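Putative methyl-accepting chemotaxis protein (Salmonella enterica subsp. enterica serovar Typhimurium str. LT2, PDB 6DB1) probably senses chemical signals through an N-terminal ligand-binding domain, as a putative bacterial chemotaxis receptor. Local coordinates at residues 64-67 with 68-71; 77-80 with 81-84. One frame throughout, in Å; residues are numbered along the deposited sequence.

Interaction 1. Residues 64-67 with 68-71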
loop_
_atom_site.group_PDB
_atom_site.type_symbol
_atom_site.label_atom_id
_atom_site.label_comp_id
_atom_site.label_asym_id
_atom_site.label_seq_id
_atom_site.Cartn_x
_atom_site.Cartn_y
_atom_site.Cartn_z
ATOM N N ARG A 64 4.898 -0.873 -13.082
ATOM C CA ARG A 64 4.939 -0.095 -14.316
ATOM C C ARG A 64 3.519 0.007 -14.892
ATOM O O ARG A 64 3.109 1.084 -15.345
ATOM C CB ARG A 64 5.886 -0.757 -15.320
ATOM C CG ARG A 64 6.118 0.056 -16.583
ATOM C CD ARG A 64 6.859 -0.734 -17.646
ATOM N NE ARG A 64 8.129 -1.293 -17.205
ATOM C CZ ARG A 64 9.284 -0.619 -17.108
ATOM N NH1 ARG A 64 9.323 0.687 -17.306
ATOM N NH2 ARG A 64 10.405 -1.265 -16.833
ATOM N N GLN A 65 2.777 -1.107 -14.889
ATOM C CA GLN A 65 1.396 -1.110 -15.387
ATOM C C GLN A 65 0.517 -0.204 -14.513
ATOM O O GLN A 65 -0.372 0.466 -15.031
ATOM C CB GLN A 65 0.803 -2.522 -15.427
ATOM C CG GLN A 65 -0.676 -2.555 -15.808
ATOM C CD GLN A 65 -0.950 -1.949 -17.166
ATOM O OE1 GLN A 65 -0.133 -2.028 -18.083
ATOM N NE2 GLN A 65 -2.123 -1.355 -17.313
ATOM N N LYS A 66 0.726 -0.199 -13.199
ATOM C CA LYS A 66 -0.091 0.643 -12.329
ATOM C C LYS A 66 0.244 2.123 -12.540
ATOM O O LYS A 66 -0.636 2.926 -12.467
ATOM C CB LYS A 66 0.006 0.180 -10.878
ATOM C CG LYS A 66 -0.693 -1.146 -10.633
ATOM C CD LYS A 66 -2.149 -1.121 -11.049
ATOM C CE LYS A 66 -2.848 -2.447 -10.866
ATOM N NZ LYS A 66 -4.228 -2.369 -11.385
ATOM N N LEU A 67 1.488 2.470 -12.831
ATOM C CA LEU A 67 1.819 3.858 -13.131
ATOM C C LEU A 67 1.094 4.287 -14.413
ATOM O O LEU A 67 0.567 5.379 -14.492
ATOM C CB LEU A 67 3.333 4.016 -13.297
ATOM C CG LEU A 67 3.805 5.396 -13.757
ATOM C CD1 LEU A 67 3.457 6.471 -12.740
ATOM C CD2 LEU A 67 5.305 5.389 -14.042
ATOM N N GLU A 68 1.091 3.430 -15.430
ATOM C CA GLU A 68 0.433 3.787 -16.679
ATOM C C GLU A 68 -1.060 4.019 -16.426
ATOM O O GLU A 68 -1.631 4.961 -16.937
ATOM C CB GLU A 68 0.642 2.701 -17.736
ATOM C CG GLU A 68 2.035 2.698 -18.333
ATOM C CD GLU A 68 2.532 4.054 -18.787
ATOM O OE1 GLU A 68 3.300 4.677 -18.034
ATOM O OE2 GLU A 68 2.137 4.491 -19.883
ATOM N N GLU A 69 -1.667 3.175 -15.610
ATOM C CA GLU A 69 -3.084 3.288 -15.282
ATOM C C GLU A 69 -3.323 4.576 -14.470
ATOM O O GLU A 69 -4.355 5.274 -14.654
ATOM C CB GLU A 69 -3.496 2.043 -14.501
ATOM C CG GLU A 69 -4.904 1.570 -14.748
ATOM C CD GLU A 69 -5.308 0.413 -13.844
ATOM O OE1 GLU A 69 -6.492 0.390 -13.435
ATOM O OE2 GLU A 69 -4.437 -0.446 -13.524
HETATM N N MSE A 70 -2.371 4.926 -13.608
HETATM C CA MSE A 70 -2.529 6.144 -12.803
HETATM C C MSE A 70 -2.506 7.339 -13.691
HETATM O O MSE A 70 -3.336 8.243 -13.535
HETATM C CB MSE A 70 -1.460 6.301 -11.724
HETATM C CG MSE A 70 -1.860 7.346 -10.658
HETATM SE SE MSE A 70 -3.239 6.656 -9.428
HETATM C CE MSE A 70 -3.433 8.308 -8.403
ATOM N N LYS A 71 -1.576 7.346 -14.654
ATOM C CA LYS A 71 -1.436 8.469 -15.608
ATOM C C LYS A 71 -2.710 8.662 -16.442
ATOM O O LYS A 71 -3.124 9.809 -16.702
ATOM C CB LYS A 71 -0.279 8.214 -16.580
ATOM C CG LYS A 71 1.114 8.413 -16.003
ATOM C CD LYS A 71 2.196 8.028 -16.967
ATOM C CE LYS A 71 3.555 8.494 -16.508
ATOM N NZ LYS A 71 4.625 7.840 -17.290
HETATM O O HOH W 1 4.947 3.217 -16.451
#
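With CG opposite its own carbonyl carbon (chi1 -70°) and a second bend at chi2 (-56°), the side chain of K66 turns along the helix to run beside that of E69, both pointing the same way. The salt bridge that results joins K66 NZ to E69 OE2 at 2.9 Å, the ammonium approaching the syn lone pair of the carboxylate. The aliphatic chain lies alongside the carboxylate, K66 CD 3.4 Å from E69 OE2. K66 NZ also donates to Q26 on helix 13-46, which ties the pair to the neighbouring helix. Farther round the helix, K71, one turn after L67, reaches back across it, with K71 NZ 4.1 Å from L67 CD2; its ammonium bonds to Q91 of helix 80-105 and forms a longer salt bridge with E68 OE1 (3.5 Å). One water donates to both R64 O and E68 OE1, bridging backbone and carboxylate. The backbone bonds of the helix run regularly, K71 N to L67 O at 2.9 Å among them. L67 and M70, a selenomethionine, are buried against W90 of helix 80-105. Salt bridges of i to i+3 spacing beside a buried apolar face are characteristic of an amphipathic helix in a four-helix bundle.

Interaction 2. Residues 77-80 with 81-84; sequences PMNP and DISR
N79 and the first turn of helix 80-105 form the compact part of this contact, gathered around the two oxygens of the asparagine. With CG anti to the backbone N (chi1 169°), N79 swings OD1 over the first amides of the helix. N79 OD1 accepts from I82 N at 3.2 Å, with the donor in the plane of the side-chain carbonyl, and takes a weak, strongly bent (122°) bond from D81 N at 2.9 Å. One side-chain oxygen thus serves two amides, D81's only weakly. The backbone oxygen serves the next residue: S83 N meets N79 O at 2.9 Å, nearly in line with the carbonyl bond, and R84 N follows to P80 O (3.0 Å). On the buried flank, M78, a selenomethionine, crosses I82 at about a right angle, its SE 3.8 Å from I82 CG2 in one of two modelled conformers, hence less certain; F135 of helix 110-144 packs against M78. The solvent side is looser: P80 is exposed, and R84 leads its guanidinium away from the turn. D81, exposed too, touches R134 of helix 110-144; D81 CB lies 3.1 Å from N79 OD1, with carboxylate and amide planes 57° apart. Asparagine at the N-cap followed by proline at N1 is a classic helix start.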
loop_
_atom_site.group_PDB
_atom_site.type_symbol
_atom_site.label_atom_id
_atom_site.label_comp_id
_atom_site.label_asym_id
_atom_site.label_seq_id
_atom_site.Cartn_x
_atom_site.Cartn_y
_atom_site.Cartn_z
ATOM N N PRO A 77 -10.427 14.679 -11.089
ATOM C CA PRO A 77 -10.964 15.634 -10.116
ATOM C C PRO A 77 -9.994 16.097 -9.020
ATOM O O PRO A 77 -10.317 17.006 -8.261
ATOM C CB PRO A 77 -12.069 14.848 -9.409
ATOM C CG PRO A 77 -11.496 13.473 -9.365
ATOM C CD PRO A 77 -10.842 13.320 -10.725
HETATM N N MSE A 78 -8.828 15.455 -8.956
HETATM C CA MSE A 78 -7.788 15.760 -7.956
HETATM C C MSE A 78 -6.958 16.954 -8.370
HETATM O O MSE A 78 -6.756 17.180 -9.574
HETATM C CB MSE A 78 -6.942 14.490 -7.828
HETATM C CG MSE A 78 -5.544 14.733 -7.275
HETATM SE SE MSE A 78 -5.601 14.936 -5.317
HETATM C CE MSE A 78 -6.921 13.548 -4.846
ATOM N N ASN A 79 -6.458 17.710 -7.378
ATOM C CA ASN A 79 -5.654 18.915 -7.622
ATOM C C ASN A 79 -4.461 18.560 -8.526
ATOM O O ASN A 79 -3.668 17.660 -8.199
ATOM C CB ASN A 79 -5.240 19.562 -6.294
ATOM C CG ASN A 79 -4.199 20.652 -6.445
ATOM O OD1 ASN A 79 -3.017 20.370 -6.658
ATOM N ND2 ASN A 79 -4.611 21.893 -6.247
ATOM N N PRO A 80 -4.336 19.254 -9.677
ATOM C CA PRO A 80 -3.286 19.022 -10.683
ATOM C C PRO A 80 -1.861 18.961 -10.105
ATOM O O PRO A 80 -1.085 18.124 -10.549
ATOM C CB PRO A 80 -3.406 20.171 -11.699
ATOM C CG PRO A 80 -4.276 21.179 -11.019
ATOM C CD PRO A 80 -5.195 20.344 -10.164
ATOM N N ASP A 81 -1.545 19.783 -9.102
ATOM C CA ASP A 81 -0.205 19.770 -8.474
ATOM C C ASP A 81 0.093 18.472 -7.748
ATOM O O ASP A 81 1.170 17.921 -7.860
ATOM C CB ASP A 81 -0.052 20.913 -7.453
ATOM C CG ASP A 81 0.080 22.277 -8.101
ATOM O OD1 ASP A 81 0.575 22.364 -9.255
ATOM O OD2 ASP A 81 -0.271 23.280 -7.436
ATOM N N ILE A 82 -0.865 18.016 -6.958
ATOM C CA ILE A 82 -0.710 16.786 -6.194
ATOM C C ILE A 82 -0.655 15.602 -7.164
ATOM O O ILE A 82 0.165 14.689 -7.013
ATOM C CB ILE A 82 -1.845 16.656 -5.169
ATOM C CG1 ILE A 82 -1.706 17.743 -4.097
ATOM C CG2 ILE A 82 -1.885 15.257 -4.566
ATOM C CD1 ILE A 82 -2.840 17.800 -3.129
ATOM N N SER A 83 -1.528 15.634 -8.156
ATOM C CA SER A 83 -1.555 14.542 -9.107
ATOM C C SER A 83 -0.174 14.403 -9.761
ATOM O O SER A 83 0.361 13.307 -9.875
ATOM C CB SER A 83 -2.645 14.756 -10.111
ATOM O OG SER A 83 -2.668 13.698 -11.034
ATOM N N ARG A 84 0.411 15.542 -10.126
ATOM C CA ARG A 84 1.727 15.620 -10.769
ATOM C C ARG A 84 2.865 15.149 -9.863
ATOM O O ARG A 84 3.804 14.511 -10.336
ATOM C CB ARG A 84 2.006 17.053 -11.229
ATOM C CG ARG A 84 1.575 17.284 -12.666
ATOM C CD ARG A 84 2.648 16.751 -13.597
ATOM N NE ARG A 84 2.134 16.182 -14.838
ATOM C CZ ARG A 84 2.117 14.882 -15.107
ATOM N NH1 ARG A 84 2.626 14.025 -14.238
ATOM N NH2 ARG A 84 1.628 14.452 -16.256
#

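How the interactions relate
The two contacts come in series along the chain: interaction 1 lies toward the C-terminal end of helix 54-73, and interaction 2 takes the end of the following loop and the first turn of helix 80-105. Their centres are about 15 Å apart and their nearest atoms about 6 Å, so they do not touch. Interaction 1 sits nearer the middle of the chain, about 10 Å from its centre against about 18 Å for interaction 2. Both touch helix 13-46; interaction 1 also packs on helix 80-105 and interaction 2 on helix 110-144. Between them they engage all four helices of the bundle, consistent with the four-helix sensor domains of chemoreceptors.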